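Putative (Helicobacter pylori, PDB 4O8S) is a nucleotidyltransferase-superfamily protein related to the AbiEii toxins of type IV toxin-antitoxin systems, and probably transfers nucleotidyl groups. Local coordinates at residues 23-28 against 48-53; 82-87 against 101-106; 8-13 against 40-45; 15-20 against 119-124. One frame throughout, in Å; residues are numbered along the deposited sequence.

Interaction 1 (23-28 against 48-53); sequences TPMVLK and FDCHKK
Phe48 carries its ring anti to the carbonyl carbon (chi1 -62°), and two successive bends in selenomethionine Met25, at chi2 and chi3, fold its chain so that the methyl CE comes to rest on that ring. CE stands 3.7 Å from the centroid of the Phe48 ring, a CH-pi contact over one face. On the opposite face Leu27 CD1 sits 4.1 Å from the same centroid. A flat aromatic suits this place because two aliphatic tips can press on it from either side, and the flexible selenoether of Met25 can curl to meet it, its SE also lying 3.8 Å from Cys50 CB. Behind the side chains, short strands 26-27 and 46-50 run antiparallel. Val26 and Asp49 form a hydrogen-bonded pair: Val26 N to Asp49 O is 2.8 Å, close to the C=O axis, and Asp49 N to Val26 O is also 2.8 Å. Lys28 starts from the crowded position between N and carbonyl carbon (chi1 58°) and then runs fully extended, which lands NZ 2.8 Å from Asp49 OD1, above the carboxylate plane, in a salt bridge. Further along, Pro24 CB reaches His51 CE1 at 3.4 Å, and a water joins Pro24 O to His51 ND1, the latter bond weak. Asp49 OD2 has a second cation in Arg128. With Lys28 and Arg128 each holding one oxygen, the buried Asp49 carboxylate is probably kept ionised, even though Asp108 brings a like charge close by.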
# COMPACT_ATOMS: atom_id res chain seq x y z
N THR A 23 -5.59 -16.60 9.39
CA THR A 23 -6.62 -16.70 8.35
C THR A 23 -5.94 -16.57 6.99
O THR A 23 -4.73 -16.37 6.93
CB THR A 23 -7.65 -15.57 8.49
OG1 THR A 23 -7.07 -14.35 8.01
CG2 THR A 23 -8.08 -15.41 9.95
N PRO A 24 -6.71 -16.70 5.88
CA PRO A 24 -6.00 -16.52 4.60
C PRO A 24 -5.93 -15.05 4.15
O PRO A 24 -5.50 -14.80 3.02
CB PRO A 24 -6.85 -17.33 3.61
CG PRO A 24 -7.85 -18.12 4.46
CD PRO A 24 -8.05 -17.28 5.68
N MSE A 25 -6.35 -14.11 4.99
CA MSE A 25 -6.31 -12.68 4.68
C MSE A 25 -4.87 -12.19 4.41
O MSE A 25 -3.98 -12.46 5.20
CB MSE A 25 -6.88 -11.88 5.85
CG MSE A 25 -8.33 -12.17 6.11
SE MSE A 25 -9.48 -10.96 5.03
CE MSE A 25 -9.53 -9.42 6.19
N VAL A 26 -4.68 -11.45 3.32
CA VAL A 26 -3.37 -10.89 2.98
C VAL A 26 -3.48 -9.37 2.86
O VAL A 26 -4.24 -8.87 1.99
CB VAL A 26 -2.89 -11.42 1.62
CG1 VAL A 26 -1.45 -10.91 1.31
CG2 VAL A 26 -2.98 -12.96 1.59
N LEU A 27 -2.76 -8.64 3.71
CA LEU A 27 -2.71 -7.17 3.65
C LEU A 27 -1.95 -6.74 2.41
O LEU A 27 -0.88 -7.28 2.11
CB LEU A 27 -2.02 -6.61 4.89
CG LEU A 27 -2.01 -5.10 5.18
CD1 LEU A 27 -3.40 -4.62 5.60
CD2 LEU A 27 -0.96 -4.77 6.26
N LYS A 28 -2.50 -5.76 1.69
CA LYS A 28 -1.85 -5.26 0.50
C LYS A 28 -1.83 -3.74 0.51
O LYS A 28 -2.13 -3.11 1.53
CB LYS A 28 -2.56 -5.76 -0.76
CG LYS A 28 -4.03 -5.35 -0.81
CD LYS A 28 -4.71 -5.80 -2.11
CE LYS A 28 -6.20 -5.41 -2.09
NZ LYS A 28 -6.88 -5.83 -3.34
N PHE A 48 -7.21 -5.77 2.04
CA PHE A 48 -6.80 -7.18 2.01
C PHE A 48 -7.24 -7.88 0.75
O PHE A 48 -8.20 -7.45 0.07
CB PHE A 48 -7.44 -7.93 3.17
CG PHE A 48 -7.04 -7.44 4.53
CD1 PHE A 48 -7.76 -6.44 5.15
CD2 PHE A 48 -5.97 -8.03 5.21
CE1 PHE A 48 -7.41 -6.00 6.45
CE2 PHE A 48 -5.61 -7.60 6.49
CZ PHE A 48 -6.33 -6.58 7.11
N ASP A 49 -6.54 -8.96 0.42
CA ASP A 49 -7.06 -9.98 -0.50
C ASP A 49 -7.33 -11.20 0.36
O ASP A 49 -6.67 -11.40 1.37
CB ASP A 49 -6.02 -10.39 -1.55
CG ASP A 49 -5.86 -9.37 -2.65
OD1 ASP A 49 -6.84 -8.64 -2.96
OD2 ASP A 49 -4.74 -9.30 -3.20
N CYS A 50 -8.32 -12.00 -0.04
CA CYS A 50 -8.61 -13.25 0.64
C CYS A 50 -9.34 -14.16 -0.34
O CYS A 50 -10.20 -13.69 -1.09
CB CYS A 50 -9.50 -12.99 1.85
SG CYS A 50 -9.45 -14.30 3.09
N HIS A 51 -9.03 -15.45 -0.33
CA HIS A 51 -9.67 -16.35 -1.30
C HIS A 51 -11.03 -16.88 -0.83
O HIS A 51 -11.80 -17.42 -1.63
CB HIS A 51 -8.75 -17.52 -1.65
CG HIS A 51 -8.66 -18.56 -0.58
ND1 HIS A 51 -7.76 -18.50 0.45
CD2 HIS A 51 -9.39 -19.69 -0.38
CE1 HIS A 51 -7.92 -19.55 1.24
NE2 HIS A 51 -8.90 -20.29 0.76
N LYS A 52 -11.34 -16.74 0.46
CA LYS A 52 -12.67 -17.12 0.95
C LYS A 52 -13.15 -16.23 2.10
O LYS A 52 -12.37 -15.46 2.68
CB LYS A 52 -12.68 -18.58 1.41
CG LYS A 52 -12.00 -18.80 2.76
CD LYS A 52 -11.77 -20.29 3.02
CE LYS A 52 -10.89 -20.50 4.25
NZ LYS A 52 -10.39 -21.90 4.37
N LYS A 53 -14.43 -16.35 2.41
CA LYS A 53 -15.04 -15.60 3.51
C LYS A 53 -14.53 -16.04 4.88
O LYS A 53 -14.16 -17.21 5.06
CB LYS A 53 -16.57 -15.76 3.48
CG LYS A 53 -17.32 -14.51 3.04
CD LYS A 53 -17.07 -14.19 1.58
CE LYS A 53 -17.75 -12.88 1.18
NZ LYS A 53 -19.23 -12.93 1.32
O HOH W 1 -6.02 -15.67 0.55

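Interaction 2 (82-87 against 101-106); sequences VGRYMV and KLEISY
Arg84 CB leaves strand 82-91 on the face it shares with Val82 and Met86, directly across from Glu103. Its CG, anti to the backbone N, runs alongside Glu103 CG at 4.1 Å, aliphatic part against aliphatic part. CD passes near Glu103 OE2 before a bend at chi3 turns the head over the carboxylate. There NE lies 3.1 Å from Glu103 OE2 in a salt bridge, while NH2 donates to Glu103 OE1 at 3.1 Å. The two flat groups stand 75° apart, so the carboxylate is met from above its plane instead of end-on in a flat fork. Next along this face, selenomethionine Met86 and the stem of Lys101 lie side by side, Met86 CE tight against Lys101 CD at 3.5 Å. The other face is mostly apolar: Tyr85 CE1 rests 4.0 Å from Ile104 CD1, with a polar spot where one water bridges the hydroxyls of Tyr85 and Tyr106. Gly83 fits between these rings, since a CB there would crowd Tyr85 CE1. Gly83 with Ile104 and Tyr85 with Leu102 are hydrogen-bonded pairs, Gly83 N meeting a lone pair of Ile104 O at 2.7 Å and nearly straight (173°). This alternation of hydrogen-bonded and non-hydrogen-bonded pairs is that of a regular antiparallel beta hairpin, here formed by strands 82-91 and 98-106 in the mixed sheet at the core of the nucleotidyltransferase fold.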
# COMPACT_ATOMS: atom_id res chain seq x y z
N VAL A 82 -16.49 -8.44 -2.89
CA VAL A 82 -15.95 -7.35 -2.09
C VAL A 82 -16.52 -7.26 -0.67
O VAL A 82 -17.71 -7.52 -0.43
CB VAL A 82 -16.08 -5.99 -2.83
CG1 VAL A 82 -17.51 -5.70 -3.16
CG2 VAL A 82 -15.50 -4.85 -2.01
N GLY A 83 -15.64 -6.91 0.27
CA GLY A 83 -16.02 -6.62 1.64
C GLY A 83 -15.60 -5.19 1.96
O GLY A 83 -14.48 -4.79 1.64
N ARG A 84 -16.50 -4.41 2.55
CA ARG A 84 -16.19 -3.03 2.89
C ARG A 84 -16.83 -2.66 4.21
O ARG A 84 -18.07 -2.68 4.35
CB ARG A 84 -16.64 -2.08 1.77
CG ARG A 84 -16.31 -0.62 2.04
CD ARG A 84 -16.47 0.21 0.76
NE ARG A 84 -15.65 -0.30 -0.35
CZ ARG A 84 -16.13 -0.67 -1.53
NH1 ARG A 84 -17.43 -0.58 -1.77
NH2 ARG A 84 -15.31 -1.12 -2.48
N TYR A 85 -15.97 -2.34 5.18
CA TYR A 85 -16.43 -2.09 6.53
C TYR A 85 -15.90 -0.76 7.05
O TYR A 85 -14.79 -0.35 6.70
CB TYR A 85 -15.97 -3.22 7.46
CG TYR A 85 -16.31 -4.62 7.01
CD1 TYR A 85 -15.56 -5.24 6.01
CD2 TYR A 85 -17.34 -5.33 7.61
CE1 TYR A 85 -15.85 -6.53 5.60
CE2 TYR A 85 -17.64 -6.64 7.20
CZ TYR A 85 -16.89 -7.22 6.19
OH TYR A 85 -17.15 -8.51 5.76
N MSE A 86 -16.71 -0.10 7.87
CA MSE A 86 -16.29 1.11 8.57
C MSE A 86 -16.22 0.79 10.05
O MSE A 86 -17.25 0.61 10.72
CB MSE A 86 -17.27 2.25 8.30
CG MSE A 86 -17.49 2.46 6.80
SE MSE A 86 -15.78 3.02 5.99
CE MSE A 86 -15.92 2.34 4.15
N VAL A 87 -15.00 0.66 10.56
CA VAL A 87 -14.80 0.38 11.98
C VAL A 87 -14.75 1.68 12.74
O VAL A 87 -13.82 2.47 12.56
CB VAL A 87 -13.51 -0.42 12.22
CG1 VAL A 87 -13.28 -0.58 13.70
CG2 VAL A 87 -13.61 -1.78 11.53
N LYS A 101 -11.24 2.42 7.87
CA LYS A 101 -11.82 1.75 6.71
C LYS A 101 -11.11 0.43 6.46
O LYS A 101 -9.87 0.37 6.40
CB LYS A 101 -11.77 2.64 5.46
CG LYS A 101 -12.25 1.89 4.20
CD LYS A 101 -12.67 2.83 3.06
CE LYS A 101 -11.50 3.58 2.43
NZ LYS A 101 -11.95 4.35 1.22
N LEU A 102 -11.89 -0.65 6.32
CA LEU A 102 -11.32 -1.97 6.07
C LEU A 102 -11.99 -2.55 4.84
O LEU A 102 -13.21 -2.72 4.81
CB LEU A 102 -11.53 -2.88 7.29
CG LEU A 102 -10.72 -4.16 7.43
CD1 LEU A 102 -10.79 -4.63 8.87
CD2 LEU A 102 -11.24 -5.27 6.51
N GLU A 103 -11.19 -2.85 3.83
CA GLU A 103 -11.71 -3.41 2.59
C GLU A 103 -11.09 -4.75 2.25
O GLU A 103 -9.89 -4.99 2.48
CB GLU A 103 -11.47 -2.45 1.44
CG GLU A 103 -12.33 -1.20 1.48
CD GLU A 103 -12.61 -0.68 0.08
OE1 GLU A 103 -12.69 -1.52 -0.87
OE2 GLU A 103 -12.73 0.56 -0.08
N ILE A 104 -11.91 -5.63 1.68
CA ILE A 104 -11.42 -6.93 1.25
C ILE A 104 -11.86 -7.19 -0.19
O ILE A 104 -13.02 -6.90 -0.56
CB ILE A 104 -11.98 -8.06 2.13
CG1 ILE A 104 -11.98 -7.64 3.61
CG2 ILE A 104 -11.20 -9.37 1.92
CD1 ILE A 104 -12.61 -8.67 4.54
N SER A 105 -10.95 -7.74 -0.99
CA SER A 105 -11.29 -8.26 -2.31
C SER A 105 -11.15 -9.79 -2.30
O SER A 105 -10.12 -10.31 -1.86
CB SER A 105 -10.38 -7.65 -3.38
OG SER A 105 -10.50 -8.39 -4.59
N TYR A 106 -12.19 -10.51 -2.75
CA TYR A 106 -12.18 -11.98 -2.81
C TYR A 106 -11.79 -12.47 -4.22
O TYR A 106 -11.98 -11.75 -5.20
CB TYR A 106 -13.53 -12.55 -2.34
CG TYR A 106 -13.89 -12.09 -0.93
CD1 TYR A 106 -13.32 -12.70 0.18
CD2 TYR A 106 -14.78 -11.04 -0.72
CE1 TYR A 106 -13.60 -12.28 1.46
CE2 TYR A 106 -15.08 -10.61 0.58
CZ TYR A 106 -14.48 -11.24 1.66
OH TYR A 106 -14.75 -10.84 2.95
O HOH W 2 -16.83 -9.31 3.27

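Interaction 3 (8-13 against 40-45); sequences NHEKLM and NRFSED
One hydrogen bond carries the polar part of this contact. His9, its ring anti to the backbone N (chi1 -166°), projects from helix 4-19 and donates from NE2 to Glu44 O at 2.8 Å. The bond is nearly straight at 166°, lies in the ring plane and uses a lone pair of the carbonyl. Histidine suits the position because its ring has a nitrogen for each of two partners: ND1 bonds to the hydroxyl of Tyr89, which fixes the rotation of the ring.

Apolar contacts gather round Phe42. Its CZ lies 4.1 Å from His9 CD2, near the plane of the imidazole. Glu10 CB approaches the Phe42 ring at its edge, 4.2 Å from CE1, while the carboxylate of Glu10 turns elsewhere, to Tyr34 and Arg14. Selenomethionine Met13 bends at chi3 so that CE comes 4.3 Å from Phe42 CZ and also 3.2 Å from Ser43 O, a close approach of methyl to carbonyl.

Charges stand further off. His9 NE2 is 5.7 Å from Glu44 OE2 and 5.9 Å from Asp45 OD1, too far for direct contact. With NE2 committed as a donor, the imidazole has a proton on that nitrogen, and the two nearby carboxylates would tend to raise its affinity for a second one.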
# COMPACT_ATOMS: atom_id res chain seq x y z
N ASN A 8 -2.78 5.88 18.14
CA ASN A 8 -3.83 4.95 18.51
C ASN A 8 -4.39 4.25 17.27
O ASN A 8 -4.71 3.06 17.32
CB ASN A 8 -4.91 5.65 19.33
CG ASN A 8 -4.47 5.89 20.76
OD1 ASN A 8 -3.89 5.00 21.39
ND2 ASN A 8 -4.70 7.09 21.26
N HIS A 9 -4.48 4.98 16.17
CA HIS A 9 -4.91 4.40 14.90
C HIS A 9 -3.98 3.26 14.46
O HIS A 9 -4.44 2.16 14.12
CB HIS A 9 -4.95 5.48 13.82
CG HIS A 9 -5.69 5.07 12.58
ND1 HIS A 9 -7.06 4.90 12.56
CD2 HIS A 9 -5.26 4.82 11.32
CE1 HIS A 9 -7.44 4.55 11.34
NE2 HIS A 9 -6.37 4.49 10.57
N GLU A 10 -2.67 3.51 14.48
CA GLU A 10 -1.70 2.47 14.12
C GLU A 10 -1.82 1.26 15.03
O GLU A 10 -1.72 0.11 14.59
CB GLU A 10 -0.26 3.01 14.17
CG GLU A 10 0.78 1.94 13.78
CD GLU A 10 2.20 2.46 13.62
OE1 GLU A 10 2.43 3.69 13.63
OE2 GLU A 10 3.11 1.61 13.45
N LYS A 11 -2.03 1.51 16.32
CA LYS A 11 -2.15 0.43 17.29
C LYS A 11 -3.36 -0.46 16.98
O LYS A 11 -3.28 -1.69 17.08
CB LYS A 11 -2.27 1.02 18.69
CG LYS A 11 -2.53 -0.00 19.79
CD LYS A 11 -2.81 0.75 21.10
CE LYS A 11 -2.86 -0.16 22.31
NZ LYS A 11 -3.16 0.61 23.56
N LEU A 12 -4.48 0.16 16.61
CA LEU A 12 -5.65 -0.62 16.25
C LEU A 12 -5.41 -1.38 14.97
O LEU A 12 -5.75 -2.56 14.88
CB LEU A 12 -6.88 0.28 16.10
CG LEU A 12 -8.15 -0.35 15.51
CD1 LEU A 12 -8.71 -1.47 16.37
CD2 LEU A 12 -9.19 0.75 15.31
N MSE A 13 -4.82 -0.73 13.97
CA MSE A 13 -4.54 -1.41 12.71
C MSE A 13 -3.66 -2.64 12.91
O MSE A 13 -3.97 -3.72 12.38
CB MSE A 13 -3.90 -0.46 11.70
CG MSE A 13 -4.83 0.66 11.23
SE MSE A 13 -4.01 1.51 9.63
CE MSE A 13 -2.34 2.17 10.41
N ASN A 40 7.78 5.68 4.60
CA ASN A 40 8.00 6.84 5.46
C ASN A 40 6.94 7.94 5.33
O ASN A 40 7.25 9.14 5.34
CB ASN A 40 9.42 7.42 5.27
CG ASN A 40 9.66 7.88 3.85
OD1 ASN A 40 9.06 7.34 2.90
ND2 ASN A 40 10.51 8.88 3.69
N ARG A 41 5.68 7.53 5.18
CA ARG A 41 4.54 8.43 5.35
C ARG A 41 3.52 7.56 6.05
O ARG A 41 3.61 6.33 6.00
CB ARG A 41 4.01 8.91 4.00
CG ARG A 41 3.38 7.81 3.14
CD ARG A 41 2.64 8.40 1.93
NE ARG A 41 2.00 7.38 1.10
CZ ARG A 41 0.80 6.86 1.38
NH1 ARG A 41 0.15 7.26 2.46
NH2 ARG A 41 0.26 5.93 0.59
N PHE A 42 2.57 8.18 6.73
CA PHE A 42 1.51 7.44 7.40
C PHE A 42 0.51 6.89 6.39
O PHE A 42 0.42 7.39 5.25
CB PHE A 42 0.79 8.36 8.40
CG PHE A 42 0.01 7.62 9.45
CD1 PHE A 42 0.61 6.61 10.20
CD2 PHE A 42 -1.32 7.95 9.72
CE1 PHE A 42 -0.11 5.92 11.19
CE2 PHE A 42 -2.04 7.28 10.70
CZ PHE A 42 -1.43 6.26 11.44
N SER A 43 -0.24 5.87 6.80
CA SER A 43 -1.28 5.25 5.98
C SER A 43 -2.43 4.86 6.91
O SER A 43 -2.18 4.34 8.00
CB SER A 43 -0.73 3.99 5.31
OG SER A 43 -1.55 3.55 4.23
N GLU A 44 -3.68 5.06 6.50
CA GLU A 44 -4.79 4.92 7.44
C GLU A 44 -5.84 3.85 7.11
O GLU A 44 -6.65 3.52 7.97
CB GLU A 44 -5.53 6.26 7.61
CG GLU A 44 -4.67 7.51 7.55
CD GLU A 44 -5.49 8.78 7.35
OE1 GLU A 44 -6.09 8.95 6.26
OE2 GLU A 44 -5.54 9.61 8.29
N ASP A 45 -5.87 3.34 5.88
CA ASP A 45 -6.87 2.34 5.50
C ASP A 45 -6.29 0.92 5.51
O ASP A 45 -5.09 0.74 5.31
CB ASP A 45 -7.43 2.65 4.10
CG ASP A 45 -8.08 4.03 4.01
OD1 ASP A 45 -8.59 4.51 5.06
OD2 ASP A 45 -8.08 4.62 2.90

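Interaction 4 (15-20 against 119-124); sequences AIVKNL and EGMRIA
The last turn of helix 4-19 packs against the tip and second strand of the small beta hairpin made by strands 115-118 and 121-124. Val17 and selenomethionine Met121 cross at about a right angle. Val17 CG1, anti to the backbone N (chi1 -178°), butts against the stem of Met121, 3.7 Å from both CB and CG. A beta-branched residue suits this spot, as a short rigid methyl needs no further torsion to reach its neighbour, while the longer Met121 lays CB, CG and SE beside Val17 CG1, then bends at chi3 so that CE turns away from the helix. Lys18 crosses Met121 obliquely, its CG 3.8 Å from Met121 CG. Beyond that point the lysine chain passes along the selenoether and bends at chi4, bringing NZ 3.0 Å from Glu119 O, to which it donates in the carbonyl plane. Lysine thus uses its aliphatic length for packing and its ammonium for the hairpin turn. Glu119 and Gly120 both have positive phi and fit the middle of a type I' turn, a conformation that glycine adopts with little strain. The stem of Arg122 passes Leu20 O; its guanidinium is occupied elsewhere, making a salt bridge with Glu112 and hydrogen bonds to the carbonyls of Pro24 and Met25. The backbones of helix and hairpin are joined through solvent. One water donates to Gly120 O at 2.7 Å and, over a longer distance, to Lys18 O; another donates to Val17 O at 2.9 Å and accepts from Arg122 N at 2.8 Å.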
# COMPACT_ATOMS: atom_id res chain seq x y z
N ALA A 15 -3.11 -4.52 15.66
CA ALA A 15 -3.80 -5.58 16.39
C ALA A 15 -4.69 -6.37 15.45
O ALA A 15 -4.74 -7.61 15.47
CB ALA A 15 -4.62 -4.99 17.51
N ILE A 16 -5.40 -5.64 14.59
CA ILE A 16 -6.29 -6.30 13.64
C ILE A 16 -5.50 -7.21 12.73
O ILE A 16 -5.81 -8.41 12.62
CB ILE A 16 -7.10 -5.26 12.81
CG1 ILE A 16 -8.20 -4.66 13.69
CG2 ILE A 16 -7.70 -5.91 11.59
CD1 ILE A 16 -8.85 -3.42 13.08
N VAL A 17 -4.48 -6.68 12.06
CA VAL A 17 -3.72 -7.49 11.11
C VAL A 17 -3.06 -8.70 11.79
O VAL A 17 -3.08 -9.82 11.27
CB VAL A 17 -2.68 -6.65 10.33
CG1 VAL A 17 -1.94 -7.51 9.31
CG2 VAL A 17 -3.37 -5.46 9.63
N LYS A 18 -2.49 -8.49 12.98
CA LYS A 18 -1.92 -9.61 13.72
C LYS A 18 -2.99 -10.67 14.06
O LYS A 18 -2.74 -11.87 13.95
CB LYS A 18 -1.20 -9.10 14.97
CG LYS A 18 0.18 -8.45 14.66
CD LYS A 18 0.66 -7.56 15.80
CE LYS A 18 2.19 -7.46 15.87
NZ LYS A 18 2.86 -6.91 14.64
N ASN A 19 -4.19 -10.22 14.42
CA ASN A 19 -5.27 -11.17 14.69
C ASN A 19 -5.57 -12.06 13.49
O ASN A 19 -5.87 -13.24 13.65
CB ASN A 19 -6.55 -10.47 15.14
CG ASN A 19 -7.62 -11.45 15.63
OD1 ASN A 19 -8.33 -12.07 14.83
ND2 ASN A 19 -7.72 -11.60 16.94
N LEU A 20 -5.44 -11.51 12.29
CA LEU A 20 -5.77 -12.26 11.08
C LEU A 20 -4.65 -13.15 10.55
O LEU A 20 -4.79 -13.76 9.48
CB LEU A 20 -6.22 -11.29 9.98
CG LEU A 20 -7.42 -10.40 10.35
CD1 LEU A 20 -7.60 -9.28 9.34
CD2 LEU A 20 -8.69 -11.25 10.45
N GLU A 119 6.75 -9.64 10.90
CA GLU A 119 6.32 -9.37 12.28
C GLU A 119 4.94 -9.94 12.60
O GLU A 119 4.11 -9.29 13.24
CB GLU A 119 6.39 -7.87 12.60
CG GLU A 119 7.82 -7.32 12.67
CD GLU A 119 8.72 -8.10 13.66
OE1 GLU A 119 8.21 -8.64 14.67
OE2 GLU A 119 9.95 -8.16 13.41
N GLY A 120 4.72 -11.17 12.16
CA GLY A 120 3.50 -11.87 12.49
C GLY A 120 2.32 -11.45 11.63
O GLY A 120 1.18 -11.76 11.97
N MSE A 121 2.58 -10.76 10.52
CA MSE A 121 1.49 -10.28 9.67
C MSE A 121 1.61 -10.80 8.25
O MSE A 121 2.69 -10.71 7.66
CB MSE A 121 1.49 -8.76 9.64
CG MSE A 121 1.29 -8.13 10.99
SE MSE A 121 1.38 -6.13 10.87
CE MSE A 121 3.33 -5.93 10.76
N ARG A 122 0.52 -11.34 7.72
CA ARG A 122 0.48 -11.80 6.33
C ARG A 122 0.32 -10.60 5.39
O ARG A 122 -0.66 -9.84 5.47
CB ARG A 122 -0.69 -12.78 6.13
CG ARG A 122 -0.55 -14.10 6.91
CD ARG A 122 -1.86 -14.91 6.89
NE ARG A 122 -2.48 -14.99 5.57
CZ ARG A 122 -2.12 -15.84 4.62
NH1 ARG A 122 -1.13 -16.70 4.83
NH2 ARG A 122 -2.75 -15.85 3.44
N ILE A 123 1.29 -10.42 4.50
CA ILE A 123 1.37 -9.21 3.70
C ILE A 123 1.77 -9.59 2.28
O ILE A 123 2.51 -10.57 2.07
CB ILE A 123 2.42 -8.23 4.30
CG1 ILE A 123 2.01 -7.81 5.71
CG2 ILE A 123 2.59 -6.99 3.47
CD1 ILE A 123 2.81 -6.60 6.25
N ALA A 124 1.28 -8.84 1.29
CA ALA A 124 1.58 -9.10 -0.12
C ALA A 124 3.06 -8.86 -0.38
O ALA A 124 3.69 -8.01 0.27
CB ALA A 124 0.76 -8.17 -1.01
O HOH W 3 -2.00 -11.25 9.04
O HOH W 4 0.41 -12.47 14.48

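How the interactions relate
Interactions 1 and 2 share the mixed sheet, their centres about 11 Å apart: Phe48 N lies 2.8 Å from Glu103 O, a probable hydrogen bond between strands 46-50 and 98-106. On its other side interaction 1 meets interaction 4, about 10 Å away between centres, where Leu27 O is 2.8 Å from Ala124 N. Interactions 3 and 4 both use helix 4-19, at successive positions along it. Interaction 3 touches interaction 2 through Lys101 CE, 3.6 Å from Asp45 OD2. No ligand marks the active site, but the Asp45-Leu46-Asp47 sequence is consistent with the superfamily's metal-binding DxD motif, which would put the site between interactions 1, 2 and 3.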